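Local coordinates for uncharacterized protein (Photobacterium profundum, PDB 3R87), which is a hotdog-fold protein of the 4-hydroxybenzoyl-CoA thioesterase family and probably hydrolyses acyl thioesters, at residues Asp85-Trp97 / Ala104-Asp116. Sequence-based numbering, arbitrary orientation. Where two conformers were deposited one is given.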
ATOM      1  N   ASP A  85     -15.233  21.575  15.827  1.00 28.26           N
ATOM      2  CA  ASP A  85     -15.388  22.873  15.215  1.00 31.54           C
ATOM      3  C   ASP A  85     -16.849  22.915  14.669  1.00 32.40           C
ATOM      4  O   ASP A  85     -17.080  22.692  13.497  1.00 32.33           O
ATOM      5  CB  ASP A  85     -14.332  22.969  14.100  1.00 32.77           C
ATOM      6  CG  ASP A  85     -14.416  24.263  13.301  1.00 40.46           C
ATOM      7  OD1 ASP A  85     -13.990  24.278  12.089  1.00 48.23           O
ATOM      8  OD2 ASP A  85     -14.872  25.263  13.874  1.00 46.26           O
ATOM      9  N   GLY A  86     -17.838  23.116  15.546  1.00 33.48           N
ATOM     10  CA  GLY A  86     -19.242  22.909  15.193  1.00 32.19           C
ATOM     11  C   GLY A  86     -19.699  21.461  15.229  1.00 32.84           C
ATOM     12  O   GLY A  86     -18.898  20.512  15.537  1.00 36.64           O
ATOM     13  N   LYS A  87     -20.922  21.248  14.738  1.00 32.79           N
ATOM     14  CA  LYS A  87     -21.582  19.904  14.658  1.00 33.69           C
ATOM     15  C   LYS A  87     -21.066  18.945  13.574  1.00 29.66           C
ATOM     16  O   LYS A  87     -21.273  17.704  13.721  1.00 33.13           O
ATOM     17  CB  LYS A  87     -23.106  20.157  14.419  1.00 36.38           C
ATOM     18  CG  LYS A  87     -24.072  18.927  14.429  1.00 45.82           C
ATOM     19  CD  LYS A  87     -25.605  19.366  14.569  1.00 55.61           C
ATOM     20  CE  LYS A  87     -26.398  20.023  13.432  1.00 60.88           C
ATOM     21  NZ  LYS A  87     -27.187  19.165  12.430  1.00 65.40           N
ATOM     22  N   TYR A  88     -20.404  19.461  12.530  1.00 27.71           N
ATOM     23  CA  TYR A  88     -20.021  18.707  11.359  1.00 25.00           C
ATOM     24  C   TYR A  88     -18.558  18.375  11.279  0.50 22.89           C
ATOM     25  O   TYR A  88     -18.236  17.253  10.865  0.50 24.57           O
ATOM     26  CB  TYR A  88     -20.462  19.384  10.039  1.00 27.41           C
ATOM     27  CG  TYR A  88     -21.967  19.516   9.966  1.00 30.26           C
ATOM     28  CD1 TYR A  88     -22.770  18.456   9.460  1.00 32.59           C
ATOM     29  CD2 TYR A  88     -22.592  20.650  10.484  1.00 34.68           C
ATOM     30  CE1 TYR A  88     -24.163  18.560   9.438  1.00 39.14           C
ATOM     31  CE2 TYR A  88     -24.023  20.804  10.476  1.00 40.15           C
ATOM     32  CZ  TYR A  88     -24.789  19.741   9.945  1.00 41.26           C
ATOM     33  OH  TYR A  88     -26.183  19.820   9.897  1.00 49.32           O
ATOM     34  N   LYS A  89     -17.673  19.291  11.705  0.50 23.66           N
ATOM     35  CA  LYS A  89     -16.230  19.213  11.489  0.50 22.88           C
ATOM     36  C   LYS A  89     -15.541  18.780  12.796  0.50 21.07           C
ATOM     37  O   LYS A  89     -15.930  19.186  13.930  0.50 19.12           O
ATOM     38  CB  LYS A  89     -15.695  20.607  11.196  0.50 24.51           C
ATOM     39  CG  LYS A  89     -16.422  21.300  10.055  0.50 29.77           C
ATOM     40  CD  LYS A  89     -15.666  22.532   9.607  0.50 33.08           C
ATOM     41  CE  LYS A  89     -14.443  22.133   8.785  0.50 36.29           C
ATOM     42  NZ  LYS A  89     -13.850  23.234   7.965  0.50 40.34           N
ATOM     43  N   THR A  90     -14.451  18.048  12.613  1.00 18.33           N
ATOM     44  CA  THR A  90     -13.515  17.740  13.671  0.75 16.80           C
ATOM     45  C   THR A  90     -12.134  18.092  13.149  1.00 15.50           C
ATOM     46  O   THR A  90     -11.766  17.700  12.037  1.00 15.17           O
ATOM     47  CB  THR A  90     -13.602  16.271  14.128  0.75 17.63           C
ATOM     48  OG1 THR A  90     -14.923  15.977  14.535  0.75 21.79           O
ATOM     49  CG2 THR A  90     -12.749  16.099  15.404  0.75 21.81           C
ATOM     50  N   LEU A  91     -11.343  18.856  13.941  1.00 14.60           N
ATOM     51  CA  LEU A  91     -10.005  19.188  13.609  1.00 13.24           C
ATOM     52  C   LEU A  91      -9.035  18.327  14.377  1.00 12.57           C
ATOM     53  O   LEU A  91      -9.191  18.183  15.609  1.00 16.95           O
ATOM     54  CB  LEU A  91      -9.745  20.693  13.920  1.00 15.25           C
ATOM     55  CG  LEU A  91     -10.814  21.595  13.456  1.00 19.57           C
ATOM     56  CD1 LEU A  91     -10.477  23.016  13.899  1.00 24.37           C
ATOM     57  CD2 LEU A  91     -10.988  21.454  11.915  1.00 22.17           C
ATOM     58  N   TRP A  92      -8.077  17.754  13.718  1.00 10.40           N
ATOM     59  CA  TRP A  92      -7.091  16.888  14.320  1.00 10.41           C
ATOM     60  C   TRP A  92      -5.717  17.474  14.104  1.00  9.92           C
ATOM     61  O   TRP A  92      -5.384  17.913  12.983  1.00 12.74           O
ATOM     62  CB  TRP A  92      -7.165  15.495  13.730  1.00 10.74           C
ATOM     63  CG  TRP A  92      -8.477  14.804  13.849  1.00 10.50           C
ATOM     64  CD1 TRP A  92      -9.554  14.901  13.030  1.00 12.27           C
ATOM     65  CD2 TRP A  92      -8.850  13.842  14.857  1.00 10.81           C
ATOM     66  NE1 TRP A  92     -10.546  14.074  13.473  1.00 13.07           N
ATOM     67  CE2 TRP A  92     -10.152  13.397  14.582  1.00 12.42           C
ATOM     68  CE3 TRP A  92      -8.160  13.255  15.941  1.00 10.45           C
ATOM     69  CZ2 TRP A  92     -10.802  12.399  15.345  1.00 13.80           C
ATOM     70  CZ3 TRP A  92      -8.790  12.289  16.694  1.00 11.82           C
ATOM     71  CH2 TRP A  92     -10.094  11.903  16.415  1.00 13.19           C
ATOM     72  N   ARG A  93      -4.881  17.477  15.136  1.00  8.96           N
ATOM     73  CA  ARG A  93      -3.471  17.748  15.038  1.00  8.72           C
ATOM     74  C   ARG A  93      -2.764  16.426  15.258  1.00  7.91           C
ATOM     75  O   ARG A  93      -2.963  15.805  16.313  1.00  8.80           O
ATOM     76  CB  ARG A  93      -3.027  18.788  16.075  1.00 10.47           C
ATOM     77  CG  ARG A  93      -1.533  18.996  16.121  1.00 11.19           C
ATOM     78  CD  ARG A  93      -1.037  19.690  14.888  1.00 13.24           C
ATOM     79  NE  ARG A  93       0.351  20.088  15.037  1.00 13.20           N
ATOM     80  CZ  ARG A  93       0.856  21.203  14.535  1.00 12.98           C
ATOM     81  NH1 ARG A  93       0.174  21.984  13.661  1.00 14.29           N
ATOM     82  NH2 ARG A  93       2.112  21.470  14.837  1.00 15.17           N
ATOM     83  N   GLN A  94      -1.928  15.983  14.321  1.00  7.73           N
ATOM     84  CA  GLN A  94      -1.285  14.710  14.417  1.00  7.66           C
ATOM     85  C   GLN A  94       0.168  14.847  14.080  1.00  7.40           C
ATOM     86  O   GLN A  94       0.535  15.573  13.129  1.00  8.27           O
ATOM     87  CB  GLN A  94      -1.972  13.638  13.554  1.00  8.26           C
ATOM     88  CG  GLN A  94      -3.455  13.546  13.871  1.00  8.98           C
ATOM     89  CD  GLN A  94      -4.100  12.343  13.247  1.00  7.95           C
ATOM     90  OE1 GLN A  94      -4.712  12.456  12.172  1.00  8.73           O
ATOM     91  NE2 GLN A  94      -3.929  11.184  13.863  1.00  8.26           N
ATOM     92  N   GLU A  95       1.046  14.176  14.819  1.00  7.36           N
ATOM     93  CA  GLU A  95       2.457  14.306  14.635  1.00  7.73           C
ATOM     94  C   GLU A  95       3.146  12.965  14.767  1.00  7.53           C
ATOM     95  O   GLU A  95       2.794  12.165  15.630  1.00  8.55           O
ATOM     96  CB  GLU A  95       3.082  15.273  15.667  1.00  8.10           C
ATOM     97  CG  GLU A  95       2.433  16.667  15.580  1.00  9.80           C
ATOM     98  CD  GLU A  95       3.001  17.687  16.511  1.00 10.00           C
ATOM     99  OE1 GLU A  95       3.898  17.351  17.339  1.00 10.96           O
ATOM    100  OE2 GLU A  95       2.545  18.859  16.436  1.00 11.62           O
ATOM    101  N   VAL A  96       4.140  12.713  13.916  1.00  7.52           N
ATOM    102  CA  VAL A  96       5.000  11.531  14.051  1.00  7.70           C
ATOM    103  C   VAL A  96       6.270  11.928  14.745  1.00  7.91           C
ATOM    104  O   VAL A  96       6.987  12.824  14.273  1.00  9.16           O
ATOM    105  CB  VAL A  96       5.384  10.996  12.632  1.00  8.82           C
ATOM    106  CG1 VAL A  96       6.328   9.818  12.783  1.00 10.61           C
ATOM    107  CG2 VAL A  96       4.182  10.701  11.789  1.00 10.17           C
ATOM    108  N   TRP A  97       6.577  11.242  15.863  1.00  8.03           N
ATOM    109  CA  TRP A  97       7.812  11.519  16.607  1.00  8.76           C
ATOM    110  C   TRP A  97       8.703  10.263  16.555  1.00  8.77           C
ATOM    111  O   TRP A  97       8.304   9.168  17.027  1.00  9.48           O
ATOM    112  CB  TRP A  97       7.460  11.845  18.078  1.00  9.27           C
ATOM    113  CG  TRP A  97       6.927  13.245  18.192  1.00  8.94           C
ATOM    114  CD1 TRP A  97       5.732  13.722  17.737  1.00  9.08           C
ATOM    115  CD2 TRP A  97       7.586  14.359  18.783  1.00  8.53           C
ATOM    116  NE1 TRP A  97       5.614  15.063  18.029  1.00  9.31           N
ATOM    117  CE2 TRP A  97       6.756  15.465  18.661  1.00  8.76           C
ATOM    118  CE3 TRP A  97       8.853  14.514  19.409  1.00  9.28           C
ATOM    119  CZ2 TRP A  97       7.096  16.736  19.157  1.00  9.59           C
ATOM    120  CZ3 TRP A  97       9.178  15.745  19.913  1.00 10.09           C
ATOM    121  CH2 TRP A  97       8.318  16.834  19.794  1.00 10.02           C
ATOM    122  N   ALA A 104       8.897  16.954  15.896  1.00  8.99           N
ATOM    123  CA  ALA A 104       8.125  16.047  15.080  1.00  8.98           C
ATOM    124  C   ALA A 104       8.794  15.841  13.720  1.00  8.15           C
ATOM    125  O   ALA A 104       9.247  16.817  13.094  1.00  9.85           O
ATOM    126  CB  ALA A 104       6.751  16.622  14.864  1.00 10.00           C
ATOM    127  N   ALA A 105       8.809  14.619  13.249  1.00  7.74           N
ATOM    128  CA  ALA A 105       9.266  14.341  11.887  1.00  7.76           C
ATOM    129  C   ALA A 105       8.224  14.704  10.864  1.00  7.48           C
ATOM    130  O   ALA A 105       8.586  15.061   9.724  1.00  8.40           O
ATOM    131  CB  ALA A 105       9.584  12.856  11.762  1.00  8.97           C
ATOM    132  N   VAL A 106       6.955  14.580  11.191  1.00  7.55           N
ATOM    133  CA  VAL A 106       5.826  14.820  10.294  1.00  7.62           C
ATOM    134  C   VAL A 106       4.742  15.482  11.118  1.00  7.83           C
ATOM    135  O   VAL A 106       4.464  15.021  12.248  1.00  8.57           O
ATOM    136  CB  VAL A 106       5.319  13.542   9.634  1.00  8.38           C
ATOM    137  CG1 VAL A 106       4.142  13.839   8.685  1.00  9.56           C
ATOM    138  CG2 VAL A 106       6.430  12.802   8.930  1.00  9.28           C
ATOM    139  N   ILE A 107       4.115  16.492  10.572  1.00  8.28           N
ATOM    140  CA  ILE A 107       2.991  17.205  11.181  1.00  8.92           C
ATOM    141  C   ILE A 107       1.828  17.177  10.223  1.00  8.93           C
ATOM    142  O   ILE A 107       2.011  17.492   9.030  1.00 11.40           O
ATOM    143  CB  ILE A 107       3.374  18.633  11.517  1.00 10.59           C
ATOM    144  CG1 ILE A 107       4.492  18.670  12.556  1.00 11.48           C
ATOM    145  CG2 ILE A 107       2.106  19.427  11.974  1.00 14.30           C
ATOM    146  CD1 ILE A 107       5.182  20.025  12.723  1.00 16.61           C
ATOM    147  N   GLY A 108       0.629  16.918  10.718  1.00  8.87           N
ATOM    148  CA  GLY A 108      -0.590  17.045   9.933  1.00  9.28           C
ATOM    149  C   GLY A 108      -1.639  17.810  10.696  1.00  9.02           C
ATOM    150  O   GLY A 108      -1.889  17.553  11.892  1.00 10.09           O
ATOM    151  N   ASP A 109      -2.296  18.733  10.002  1.00  9.39           N
ATOM    152  CA  ASP A 109      -3.525  19.359  10.444  1.00 10.03           C
ATOM    153  C   ASP A 109      -4.634  18.814   9.563  1.00  9.31           C
ATOM    154  O   ASP A 109      -4.614  19.037   8.326  1.00 10.44           O
ATOM    155  CB  ASP A 109      -3.463  20.896  10.301  1.00 11.43           C
ATOM    156  CG  ASP A 109      -2.391  21.541  11.131  1.00 15.41           C
ATOM    157  OD1 ASP A 109      -2.347  21.262  12.317  1.00 17.58           O
ATOM    158  OD2 ASP A 109      -1.612  22.386  10.565  1.00 18.59           O
ATOM    159  N   ILE A 110      -5.541  18.042  10.128  1.00 10.22           N
ATOM    160  CA  ILE A 110      -6.542  17.285   9.396  0.50 11.24           C
ATOM    161  C   ILE A 110      -7.920  17.749   9.744  1.00 11.43           C
ATOM    162  O   ILE A 110      -8.225  17.973  10.931  1.00 15.97           O
ATOM    163  CB  ILE A 110      -6.378  15.777   9.627  0.50 12.25           C
ATOM    164  CG1 ILE A 110      -5.287  15.129   8.755  0.50 16.17           C
ATOM    165  CG2 ILE A 110      -7.707  15.074   9.401  0.50 12.98           C
ATOM    166  CD1 ILE A 110      -4.199  15.415   8.751  0.50 12.76           C
ATOM    167  N   GLU A 111      -8.780  17.964   8.781  1.00 11.14           N
ATOM    168  CA  GLU A 111     -10.167  18.284   8.999  1.00 11.96           C
ATOM    169  C   GLU A 111     -11.009  17.132   8.546  1.00 11.62           C
ATOM    170  O   GLU A 111     -10.894  16.693   7.373  1.00 12.89           O
ATOM    171  CB  GLU A 111     -10.594  19.527   8.237  1.00 13.67           C
ATOM    172  CG  GLU A 111      -9.819  20.705   8.511  1.00 19.61           C
ATOM    173  CD  GLU A 111     -10.408  21.995   7.929  1.00 24.49           C
ATOM    174  OE1 GLU A 111     -11.434  21.974   7.160  1.00 23.98           O
ATOM    175  OE2 GLU A 111      -9.771  23.047   8.179  1.00 31.98           O
ATOM    176  N   MET A 112     -11.865  16.628   9.403  1.00 13.15           N
ATOM    177  CA  MET A 112     -12.662  15.449   9.199  0.60 14.61           C
ATOM    178  C   MET A 112     -14.155  15.829   9.172  1.00 14.77           C
ATOM    179  O   MET A 112     -14.582  16.649  10.011  1.00 15.58           O
ATOM    180  CB  MET A 112     -12.417  14.560  10.452  0.60 15.44           C
ATOM    181  CG  MET A 112     -13.149  13.246  10.460  0.60 18.15           C
ATOM    182  SD  MET A 112     -12.928  12.198  11.877  0.60 19.75           S
ATOM    183  CE  MET A 112     -13.829  12.790  13.115  0.60 18.95           C
ATOM    184  N   VAL A 113     -14.917  15.169   8.309  1.00 15.34           N
ATOM    185  CA  VAL A 113     -16.383  15.251   8.280  1.00 16.54           C
ATOM    186  C   VAL A 113     -16.943  13.825   8.385  1.00 14.88           C
ATOM    187  O   VAL A 113     -16.258  12.842   8.275  1.00 17.17           O
ATOM    188  CB  VAL A 113     -16.814  15.915   6.984  1.00 19.18           C
ATOM    189  CG1 VAL A 113     -16.281  17.338   6.949  1.00 19.80           C
ATOM    190  CG2 VAL A 113     -16.334  15.173   5.719  1.00 18.78           C
ATOM    191  N   CYS A 114     -18.280  13.774   8.635  1.00 17.64           N
ATOM    192  CA  CYS A 114     -19.016  12.517   8.694  0.80 16.95           C
ATOM    193  C   CYS A 114     -20.001  12.435   7.511  1.00 16.80           C
ATOM    194  O   CYS A 114     -20.672  13.406   7.266  1.00 17.76           O
ATOM    195  CB  CYS A 114     -19.747  12.482  10.033  0.80 19.41           C
ATOM    196  SG  CYS A 114     -20.763  10.949  10.282  0.80 20.05           S
ATOM    197  N   LEU A 115     -19.972  11.366   6.743  1.00 18.65           N
ATOM    198  CA  LEU A 115     -20.769  11.243   5.509  1.00 19.30           C
ATOM    199  C   LEU A 115     -21.643  10.004   5.601  1.00 20.76           C
ATOM    200  O   LEU A 115     -21.206   8.951   6.148  1.00 22.12           O
ATOM    201  CB  LEU A 115     -19.822  11.118   4.248  1.00 21.49           C
ATOM    202  CG  LEU A 115     -18.817  12.172   3.968  1.00 22.34           C
ATOM    203  CD1 LEU A 115     -18.035  11.877   2.716  1.00 24.03           C
ATOM    204  CD2 LEU A 115     -19.404  13.600   3.894  1.00 24.84           C
ATOM    205  N   ASP A 116     -22.805  10.062   4.989  1.00 23.65           N
ATOM    206  CA  ASP A 116     -23.580   8.846   4.700  1.00 26.54           C
ATOM    207  C   ASP A 116     -23.167   8.276   3.330  1.00 29.72           C
ATOM    208  O   ASP A 116     -22.227   8.793   2.658  1.00 29.85           O
ATOM    209  CB  ASP A 116     -25.074   9.148   4.811  1.00 28.36           C
ATOM    210  CG  ASP A 116     -25.571  10.101   3.737  1.00 29.61           C
ATOM    211  OD1 ASP A 116     -24.893  10.323   2.710  1.00 31.92           O
ATOM    212  OD2 ASP A 116     -26.630  10.666   4.051  1.00 38.34           O
TER
HETATM  213  O   HOH W   1     -19.817  16.090   8.843  1.00 27.47           O
HETATM  214  O   HOH W   2     -16.246  15.139  12.173  1.00 81.25           O
HETATM  215  O   HOH W   3      -4.800  20.868  13.553  1.00 24.18           O
HETATM  216  O   HOH W   4      -0.060  24.270  11.793  1.00 90.65           O
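R93 reaches across to D109 and I107 in the middle of an antiparallel beta hairpin, strands 89-97 and 106-115 of the hotdog-fold sheet. Hydrogen-bonded pairs from T90-M112 to V96-V106 alternate with non-hydrogen-bonded ones, and a classic bulge sets A105 and V106 both against V96. From CB, the arginine chain starts with CG anti to the backbone N (chi1 174°) and bends at chi2. This brings R93 CD 3.3 Å from D109 OD1. NE turns to its own strand and, with NH2, grips E95 OE2 side-on. The guanidinium lies with one face against the branched isoleucine, whose methyl I107 CG2 sits over its centre, 3.4 Å from R93 CZ; the carboxylates hold its edge. R93 NH1 forms a salt bridge and hydrogen bond to D109 OD1 (2.9 Å) on the syn side, and a water links NH1 to D109 OD2. Polar and charged residues suit this partly exposed face; in one of its two conformers K89 NZ forms a salt bridge with E111 OE1, from above the carboxylate plane. The other face packs against helix 28-41, and W92, V96, V106, I110 and M112 supply its apolar bulk. Q94 is buried there too, but its amide bonds R37, F33 O and T80. In one of two M112 conformers, W92 NE1 points a weak hydrogen bond at SD, a Met-aromatic contact. W97 NE1 donates to E95 OE1 (2.9 Å), which lies in the indole plane.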